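Local coordinates for CsoZ (Staphylococcus aureus, PDB 6FF1), which probably acts as a copper metallochaperone, a small heavy-metal-associated domain protein that takes part in copper homeostasis, at residues Leu21-Gln33 with Ser46-Ile60. Sequence-based numbering, arbitrary orientation.
Sequences LTERISNMIGVHQ and SYETPANLNSIEKEI
Arg24 and Glu59 pair across two nearly antiparallel helices, and the arginine shows how a bent chain can turn a guanidinium side-on to a carboxylate. Its CB already lies 3.5 Å from Glu59 OE2; CG and CD run on past the same oxygen as the chain folds at chi2 (-85°) and chi3. NE then meets OE2 at 2.9 Å in an almost straight bond (175°), within the guanidinium plane but from above that of the carboxylate. NH2 donates to OE1 from its syn side, though tilted out of the carboxylate plane, completing a two-pronged salt bridge.

Inward of it, Ile25 CD1 packs on Ile60 CG1 (3.9 Å), Met28 CE reaches Ser55 OG and Ile56, and Val31 CG2 touches Ala51 CB. At the open end of the hairpin formed by strands 31-36 and 42-47, Glu48 N bonds Gly30 O and His32 N bonds Ser46 O. In one of the two conformers modelled for His32, NE2 also donates to Glu48 OE1.

Helices 15-26 and 53-62 lie side by side against the four-stranded antiparallel sheet of this ferredoxin-like fold: Ile25 rests on Val34 of edge strand 31-36, Ile56 on Ile7 of strand 3-10, and Ile60 on Ile67 of strand 66-68.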
ATOM      1  N   LEU A  21      -7.688  -1.648  -1.771  1.00 12.69           N
ATOM      2  CA  LEU A  21      -6.495  -1.151  -1.130  1.00 12.33           C
ATOM      3  C   LEU A  21      -5.708  -0.275  -2.068  1.00 12.53           C
ATOM      4  O   LEU A  21      -5.154   0.771  -1.668  1.00 13.61           O
ATOM      5  CB  LEU A  21      -5.666  -2.317  -0.632  1.00 13.28           C
ATOM      6  CG  LEU A  21      -4.399  -1.937   0.116  1.00 12.96           C
ATOM      7  CD1 LEU A  21      -4.711  -1.152   1.371  1.00 12.99           C
ATOM      8  CD2 LEU A  21      -3.593  -3.174   0.442  1.00 13.77           C
ATOM      9  N   THR A  22      -5.655  -0.638  -3.356  1.00 12.78           N
ATOM     10  CA  THR A  22      -4.992   0.193  -4.316  1.00 12.68           C
ATOM     11  C   THR A  22      -5.592   1.588  -4.327  1.00 13.17           C
ATOM     12  O   THR A  22      -4.866   2.589  -4.361  1.00 14.58           O
ATOM     13  CB  THR A  22      -5.004  -0.425  -5.707  1.00 14.65           C
ATOM     14  OG1 THR A  22      -4.326  -1.696  -5.667  1.00 14.83           O
ATOM     15  CG2 THR A  22      -4.325   0.438  -6.694  1.00 16.02           C
ATOM     16  N   GLU A  23      -6.905   1.665  -4.400  1.00 13.57           N
ATOM     17  CA  GLU A  23      -7.567   2.951  -4.455  1.00 15.79           C
ATOM     18  C   GLU A  23      -7.344   3.765  -3.188  1.00 14.10           C
ATOM     19  O   GLU A  23      -7.031   4.948  -3.275  1.00 14.74           O
ATOM     20  CB  GLU A  23      -9.081   2.738  -4.725  1.00 17.79           C
ATOM     21  CG  GLU A  23      -9.835   4.016  -4.861  1.00 22.75           C
ATOM     22  CD  GLU A  23      -9.803   4.640  -6.269  1.00 40.46           C
ATOM     23  OE1 GLU A  23      -8.908   4.294  -7.078  1.00 51.68           O
ATOM     24  OE2 GLU A  23     -10.697   5.479  -6.573  1.00 63.41           O
ATOM     25  N   ARG A  24      -7.507   3.142  -2.043  1.00 13.08           N
ATOM     26  CA  ARG A  24      -7.330   3.817  -0.773  1.00 13.25           C
ATOM     27  C   ARG A  24      -5.907   4.358  -0.625  1.00 13.49           C
ATOM     28  O   ARG A  24      -5.734   5.518  -0.214  1.00 15.07           O
ATOM     29  CB  ARG A  24      -7.715   2.962   0.396  1.00 15.58           C
ATOM     30  CG  ARG A  24      -9.198   2.707   0.507  1.00 18.80           C
ATOM     31  CD  ARG A  24      -9.870   3.851   1.242  1.00 21.94           C
ATOM     32  NE  ARG A  24      -9.400   4.022   2.589  1.00 26.33           N
ATOM     33  CZ  ARG A  24      -9.746   5.001   3.385  1.00 27.15           C
ATOM     34  NH1 ARG A  24     -10.691   5.862   3.018  1.00 36.37           N
ATOM     35  NH2 ARG A  24      -9.238   5.119   4.599  1.00 35.39           N
ATOM     36  N   ILE A  25      -4.897   3.546  -0.923  1.00 11.72           N
ATOM     37  CA  ILE A  25      -3.561   4.039  -0.826  1.00 12.24           C
ATOM     38  C   ILE A  25      -3.307   5.105  -1.880  1.00 12.16           C
ATOM     39  O   ILE A  25      -2.755   6.198  -1.583  1.00 12.64           O
ATOM     40  CB  ILE A  25      -2.545   2.917  -0.943  1.00 12.46           C
ATOM     41  CG1 ILE A  25      -2.689   1.948   0.235  1.00 12.29           C
ATOM     42  CG2 ILE A  25      -1.148   3.485  -1.036  1.00 13.55           C
ATOM     43  CD1 ILE A  25      -1.781   0.732   0.101  1.00 13.44           C
ATOM     44  N   SER A  26      -3.719   4.890  -3.113  1.00 11.93           N
ATOM     45  CA  SER A  26      -3.441   5.809  -4.189  1.00 12.53           C
ATOM     46  C   SER A  26      -4.030   7.187  -3.895  1.00 12.54           C
ATOM     47  O   SER A  26      -3.464   8.177  -4.293  1.00 13.47           O
ATOM     48  CB  SER A  26      -4.077   5.354  -5.509  1.00 14.24           C
ATOM     49  OG  SER A  26      -3.408   4.216  -5.978  1.00 16.15           O
ATOM     50  N   ASN A  27      -5.175   7.223  -3.289  1.00 11.87           N
ATOM     51  CA  ASN A  27      -5.875   8.470  -3.031  1.00 14.27           C
ATOM     52  C   ASN A  27      -5.423   9.245  -1.825  1.00 14.05           C
ATOM     53  O   ASN A  27      -5.851  10.390  -1.612  1.00 15.52           O
ATOM     54  CB  ASN A  27      -7.384   8.271  -3.016  1.00 14.76           C
ATOM     55  CG  ASN A  27      -7.925   7.903  -4.427  1.00 16.18           C
ATOM     56  OD1 ASN A  27      -7.235   8.030  -5.425  1.00 18.74           O
ATOM     57  ND2 ASN A  27      -9.112   7.404  -4.444  1.00 20.01           N
ATOM     58  N   MET A  28      -4.483   8.673  -1.064  1.00 12.41           N
ATOM     59  CA  MET A  28      -3.840   9.454  -0.042  1.00 12.72           C
ATOM     60  C   MET A  28      -3.059  10.577  -0.700  1.00 12.65           C
ATOM     61  O   MET A  28      -2.374  10.387  -1.693  1.00 12.56           O
ATOM     62  CB  MET A  28      -2.881   8.570   0.757  1.00 13.84           C
ATOM     63  CG  MET A  28      -3.585   7.524   1.539  1.00 14.94           C
ATOM     64  SD  MET A  28      -2.393   6.382   2.302  1.00 16.65           S
ATOM     65  CE  MET A  28      -1.630   7.371   3.450  1.00 22.12           C
ATOM     66  N   ILE A  29      -3.181  11.785  -0.131  1.00 12.90           N
ATOM     67  CA  ILE A  29      -2.420  12.894  -0.666  1.00 13.02           C
ATOM     68  C   ILE A  29      -0.933  12.604  -0.581  1.00 12.40           C
ATOM     69  O   ILE A  29      -0.459  12.195   0.465  1.00 13.95           O
ATOM     70  CB  ILE A  29      -2.758  14.209  -0.006  1.00 14.67           C
ATOM     71  CG1 ILE A  29      -4.238  14.519  -0.183  1.00 17.25           C
ATOM     72  CG2 ILE A  29      -1.876  15.319  -0.580  1.00 14.58           C
ATOM     73  CD1 ILE A  29      -4.676  14.783  -1.573  1.00 19.35           C
ATOM     74  N   GLY A  30      -0.219  12.775  -1.686  1.00 12.05           N
ATOM     75  CA  GLY A  30       1.204  12.493  -1.743  1.00 12.36           C
ATOM     76  C   GLY A  30       1.561  11.145  -2.290  1.00 12.08           C
ATOM     77  O   GLY A  30       2.725  10.911  -2.582  1.00 13.10           O
ATOM     78  N   VAL A  31       0.563  10.248  -2.381  1.00 11.61           N
ATOM     79  CA  VAL A  31       0.841   8.928  -2.962  1.00 11.13           C
ATOM     80  C   VAL A  31       0.542   8.991  -4.457  1.00 11.58           C
ATOM     81  O   VAL A  31      -0.582   9.285  -4.838  1.00 12.66           O
ATOM     82  CB  VAL A  31       0.011   7.822  -2.311  1.00 11.55           C
ATOM     83  CG1 VAL A  31       0.306   6.512  -3.040  1.00 13.18           C
ATOM     84  CG2 VAL A  31       0.356   7.710  -0.824  1.00 12.91           C
ATOM     85  N   HIS A  32       1.540   8.665  -5.247  0.50 11.19           N
ATOM     86  CA  HIS A  32       1.399   8.730  -6.682  0.50 12.44           C
ATOM     87  C   HIS A  32       1.264   7.244  -7.133  0.50 13.07           C
ATOM     88  O   HIS A  32       0.249   6.630  -6.979  0.50 16.45           O
ATOM     89  CB  HIS A  32       2.528   9.581  -7.253  0.50 13.89           C
ATOM     90  CG  HIS A  32       2.665  10.910  -6.568  0.50 12.96           C
ATOM     91  ND1 HIS A  32       1.583  11.719  -6.309  0.50 12.88           N
ATOM     92  CD2 HIS A  32       3.734  11.541  -6.049  0.50 14.55           C
ATOM     93  CE1 HIS A  32       1.984  12.801  -5.673  0.50 13.12           C
ATOM     94  NE2 HIS A  32       3.291  12.733  -5.522  0.50 14.29           N
ATOM     95  N   GLN A  33       2.280   6.639  -7.547  1.00 17.28           N
ATOM     96  CA  GLN A  33       2.213   5.321  -8.168  1.00 17.05           C
ATOM     97  C   GLN A  33       1.966   4.261  -7.082  1.00 16.04           C
ATOM     98  O   GLN A  33       2.619   4.262  -6.030  1.00 16.68           O
ATOM     99  CB  GLN A  33       3.483   5.059  -8.961  1.00 20.66           C
ATOM    100  CG  GLN A  33       3.693   5.973 -10.198  1.00 25.81           C
ATOM    101  CD  GLN A  33       4.644   7.125  -9.986  1.00 27.98           C
ATOM    102  OE1 GLN A  33       4.625   7.750  -8.947  1.00 26.96           O
ATOM    103  NE2 GLN A  33       5.474   7.420 -10.963  1.00 37.94           N
ATOM    104  N   SER A  46       5.105   4.891  -4.605  1.00 12.71           N
ATOM    105  CA  SER A  46       5.892   6.103  -4.727  1.00 12.83           C
ATOM    106  C   SER A  46       5.110   7.231  -4.102  1.00 12.07           C
ATOM    107  O   SER A  46       3.908   7.408  -4.359  1.00 13.45           O
ATOM    108  CB  SER A  46       6.166   6.442  -6.184  1.00 17.07           C
ATOM    109  OG  SER A  46       6.893   5.416  -6.762  1.00 22.99           O
ATOM    110  N   TYR A  47       5.766   7.961  -3.193  1.00 12.34           N
ATOM    111  CA  TYR A  47       5.021   8.897  -2.388  1.00 13.80           C
ATOM    112  C   TYR A  47       5.934  10.003  -1.851  1.00 13.44           C
ATOM    113  O   TYR A  47       7.141   9.873  -1.800  1.00 16.37           O
ATOM    114  CB  TYR A  47       4.390   8.185  -1.179  1.00 13.22           C
ATOM    115  CG  TYR A  47       5.382   7.555  -0.247  1.00 12.87           C
ATOM    116  CD1 TYR A  47       5.850   6.308  -0.488  1.00 14.11           C
ATOM    117  CD2 TYR A  47       5.913   8.236   0.836  1.00 14.25           C
ATOM    118  CE1 TYR A  47       6.853   5.735   0.294  1.00 15.26           C
ATOM    119  CE2 TYR A  47       6.869   7.668   1.616  1.00 15.17           C
ATOM    120  CZ  TYR A  47       7.323   6.413   1.365  1.00 15.28           C
ATOM    121  OH  TYR A  47       8.303   5.880   2.198  1.00 17.55           O
ATOM    122  N   GLU A  48       5.299  11.063  -1.436  1.00 13.46           N
ATOM    123  CA  GLU A  48       5.947  12.200  -0.811  1.00 13.31           C
ATOM    124  C   GLU A  48       5.067  12.760   0.271  1.00 14.88           C
ATOM    125  O   GLU A  48       3.841  12.567   0.277  1.00 13.37           O
ATOM    126  CB  GLU A  48       6.271  13.290  -1.818  1.00 15.31           C
ATOM    127  CG  GLU A  48       5.035  13.884  -2.472  1.00 14.13           C
ATOM    128  CD  GLU A  48       5.380  14.891  -3.569  1.00 15.55           C
ATOM    129  OE1 GLU A  48       4.909  14.702  -4.702  1.00 16.46           O
ATOM    130  OE2 GLU A  48       6.117  15.884  -3.303  1.00 18.09           O
ATOM    131  N   THR A  49       5.690  13.554   1.177  1.00 14.86           N
ATOM    132  CA  THR A  49       4.974  14.283   2.216  1.00 16.16           C
ATOM    133  C   THR A  49       3.771  15.001   1.584  1.00 14.02           C
ATOM    134  O   THR A  49       3.944  15.612   0.540  1.00 15.30           O
ATOM    135  CB  THR A  49       5.915  15.291   2.857  1.00 18.96           C
ATOM    136  OG1 THR A  49       6.961  14.533   3.414  1.00 23.70           O
ATOM    137  CG2 THR A  49       5.239  16.129   3.910  1.00 21.46           C
ATOM    138  N   PRO A  50       2.579  14.869   2.165  1.00 13.91           N
ATOM    139  CA  PRO A  50       2.309  14.403   3.530  1.00 15.64           C
ATOM    140  C   PRO A  50       2.211  12.902   3.767  1.00 16.95           C
ATOM    141  O   PRO A  50       2.001  12.452   4.896  1.00 20.36           O
ATOM    142  CB  PRO A  50       0.944  15.057   3.847  1.00 16.80           C
ATOM    143  CG  PRO A  50       0.274  15.114   2.520  1.00 15.71           C
ATOM    144  CD  PRO A  50       1.382  15.489   1.570  1.00 15.04           C
ATOM    145  N   ALA A  51       2.253  12.142   2.671  1.00 14.42           N
ATOM    146  CA  ALA A  51       2.230  10.684   2.799  1.00 14.47           C
ATOM    147  C   ALA A  51       3.570  10.256   3.378  1.00 13.36           C
ATOM    148  O   ALA A  51       4.586  10.868   3.099  1.00 15.09           O
ATOM    149  CB  ALA A  51       1.986  10.040   1.428  1.00 16.13           C
ATOM    150  N   ASN A  52       3.553   9.174   4.141  1.00 14.73           N
ATOM    151  CA  ASN A  52       4.768   8.601   4.620  1.00 14.20           C
ATOM    152  C   ASN A  52       4.549   7.126   4.796  1.00 13.71           C
ATOM    153  O   ASN A  52       3.430   6.643   4.706  1.00 13.67           O
ATOM    154  CB  ASN A  52       5.256   9.272   5.909  1.00 17.26           C
ATOM    155  CG  ASN A  52       4.182   9.357   6.939  1.00 18.82           C
ATOM    156  OD1 ASN A  52       3.686   8.369   7.463  1.00 17.83           O
ATOM    157  ND2 ASN A  52       3.812  10.600   7.243  1.00 29.47           N
ATOM    158  N   LEU A  53       5.627   6.399   5.027  1.00 13.32           N
ATOM    159  CA  LEU A  53       5.490   4.944   5.104  1.00 13.28           C
ATOM    160  C   LEU A  53       4.516   4.576   6.179  1.00 13.84           C
ATOM    161  O   LEU A  53       3.689   3.664   6.039  1.00 14.05           O
ATOM    162  CB  LEU A  53       6.847   4.310   5.319  1.00 14.63           C
ATOM    163  CG  LEU A  53       6.868   2.803   5.318  1.00 15.36           C
ATOM    164  CD1 LEU A  53       6.399   2.262   4.019  1.00 16.60           C
ATOM    165  CD2 LEU A  53       8.259   2.282   5.638  1.00 17.92           C
ATOM    166  N   ASN A  54       4.629   5.213   7.357  1.00 12.68           N
ATOM    167  CA  ASN A  54       3.769   4.847   8.430  1.00 13.60           C
ATOM    168  C   ASN A  54       2.286   4.996   8.119  1.00 13.11           C
ATOM    169  O   ASN A  54       1.456   4.182   8.525  1.00 13.90           O
ATOM    170  CB  ASN A  54       4.116   5.593   9.732  1.00 14.59           C
ATOM    171  CG  ASN A  54       5.358   5.052  10.394  1.00 18.30           C
ATOM    172  OD1 ASN A  54       5.965   4.082   9.955  1.00 21.12           O
ATOM    173  ND2 ASN A  54       5.784   5.749  11.441  1.00 21.65           N
ATOM    174  N   SER A  55       1.935   6.088   7.454  1.00 13.99           N
ATOM    175  CA  SER A  55       0.505   6.332   7.149  1.00 14.23           C
ATOM    176  C   SER A  55       0.013   5.342   6.063  1.00 13.13           C
ATOM    177  O   SER A  55      -1.114   4.906   6.135  1.00 14.18           O
ATOM    178  CB  SER A  55       0.245   7.786   6.735  1.00 17.18           C
ATOM    179  OG  SER A  55       0.918   8.193   5.532  1.00 19.04           O
ATOM    180  N   ILE A  56       0.875   4.984   5.121  1.00 12.40           N
ATOM    181  CA  ILE A  56       0.503   3.959   4.128  1.00 12.45           C
ATOM    182  C   ILE A  56       0.290   2.627   4.803  1.00 11.99           C
ATOM    183  O   ILE A  56      -0.667   1.908   4.573  1.00 13.41           O
ATOM    184  CB  ILE A  56       1.558   3.916   3.059  1.00 12.42           C
ATOM    185  CG1 ILE A  56       1.591   5.214   2.281  1.00 13.55           C
ATOM    186  CG2 ILE A  56       1.301   2.750   2.117  1.00 13.45           C
ATOM    187  CD1 ILE A  56       2.809   5.387   1.391  1.00 15.03           C
ATOM    188  N   GLU A  57       1.249   2.287   5.675  1.00 12.39           N
ATOM    189  CA  GLU A  57       1.132   1.050   6.418  1.00 12.23           C
ATOM    190  C   GLU A  57      -0.090   0.983   7.316  1.00 11.62           C
ATOM    191  O   GLU A  57      -0.708  -0.055   7.452  1.00 12.35           O
ATOM    192  CB  GLU A  57       2.430   0.774   7.191  1.00 12.69           C
ATOM    193  CG  GLU A  57       3.570   0.548   6.188  1.00 14.84           C
ATOM    194  CD  GLU A  57       4.858   0.200   6.802  1.00 18.34           C
ATOM    195  OE1 GLU A  57       5.109   0.701   7.965  1.00 18.57           O
ATOM    196  OE2 GLU A  57       5.577  -0.604   6.167  1.00 22.31           O
ATOM    197  N   LYS A  58      -0.444   2.119   7.907  1.00 12.55           N
ATOM    198  CA  LYS A  58      -1.616   2.147   8.732  1.00 13.44           C
ATOM    199  C   LYS A  58      -2.856   1.789   7.902  1.00 14.08           C
ATOM    200  O   LYS A  58      -3.738   1.095   8.386  1.00 15.22           O
ATOM    201  CB  LYS A  58      -1.764   3.512   9.374  1.00 14.80           C
ATOM    202  CG  LYS A  58      -3.046   3.665  10.168  1.00 19.31           C
ATOM    203  CD  LYS A  58      -3.170   4.991  10.905  1.00 21.87           C
ATOM    204  CE  LYS A  58      -4.355   4.992  11.864  1.00 30.72           C
ATOM    205  NZ  LYS A  58      -5.657   4.961  11.181  1.00 39.06           N
ATOM    206  N   GLU A  59      -2.935   2.286   6.681  1.00 13.56           N
ATOM    207  CA  GLU A  59      -4.077   1.935   5.832  1.00 15.31           C
ATOM    208  C   GLU A  59      -4.129   0.453   5.531  1.00 13.20           C
ATOM    209  O   GLU A  59      -5.201  -0.163   5.567  1.00 15.00           O
ATOM    210  CB  GLU A  59      -4.047   2.715   4.543  1.00 14.71           C
ATOM    211  CG  GLU A  59      -5.201   2.406   3.602  1.00 16.10           C
ATOM    212  CD  GLU A  59      -6.564   2.691   4.177  1.00 19.13           C
ATOM    213  OE1 GLU A  59      -6.720   3.639   4.960  1.00 20.74           O
ATOM    214  OE2 GLU A  59      -7.577   2.066   3.794  1.00 19.56           O
ATOM    215  N   ILE A  60      -2.956  -0.135   5.304  1.00 12.50           N
ATOM    216  CA  ILE A  60      -2.876  -1.597   5.112  1.00 12.06           C
ATOM    217  C   ILE A  60      -3.437  -2.318   6.292  1.00 11.98           C
ATOM    218  O   ILE A  60      -4.214  -3.250   6.161  1.00 14.10           O
ATOM    219  CB  ILE A  60      -1.478  -1.984   4.707  1.00 12.21           C
ATOM    220  CG1 ILE A  60      -1.127  -1.350   3.362  1.00 12.44           C
ATOM    221  CG2 ILE A  60      -1.287  -3.497   4.687  1.00 12.99           C
ATOM    222  CD1 ILE A  60       0.372  -1.432   2.990  1.00 11.91           C
TER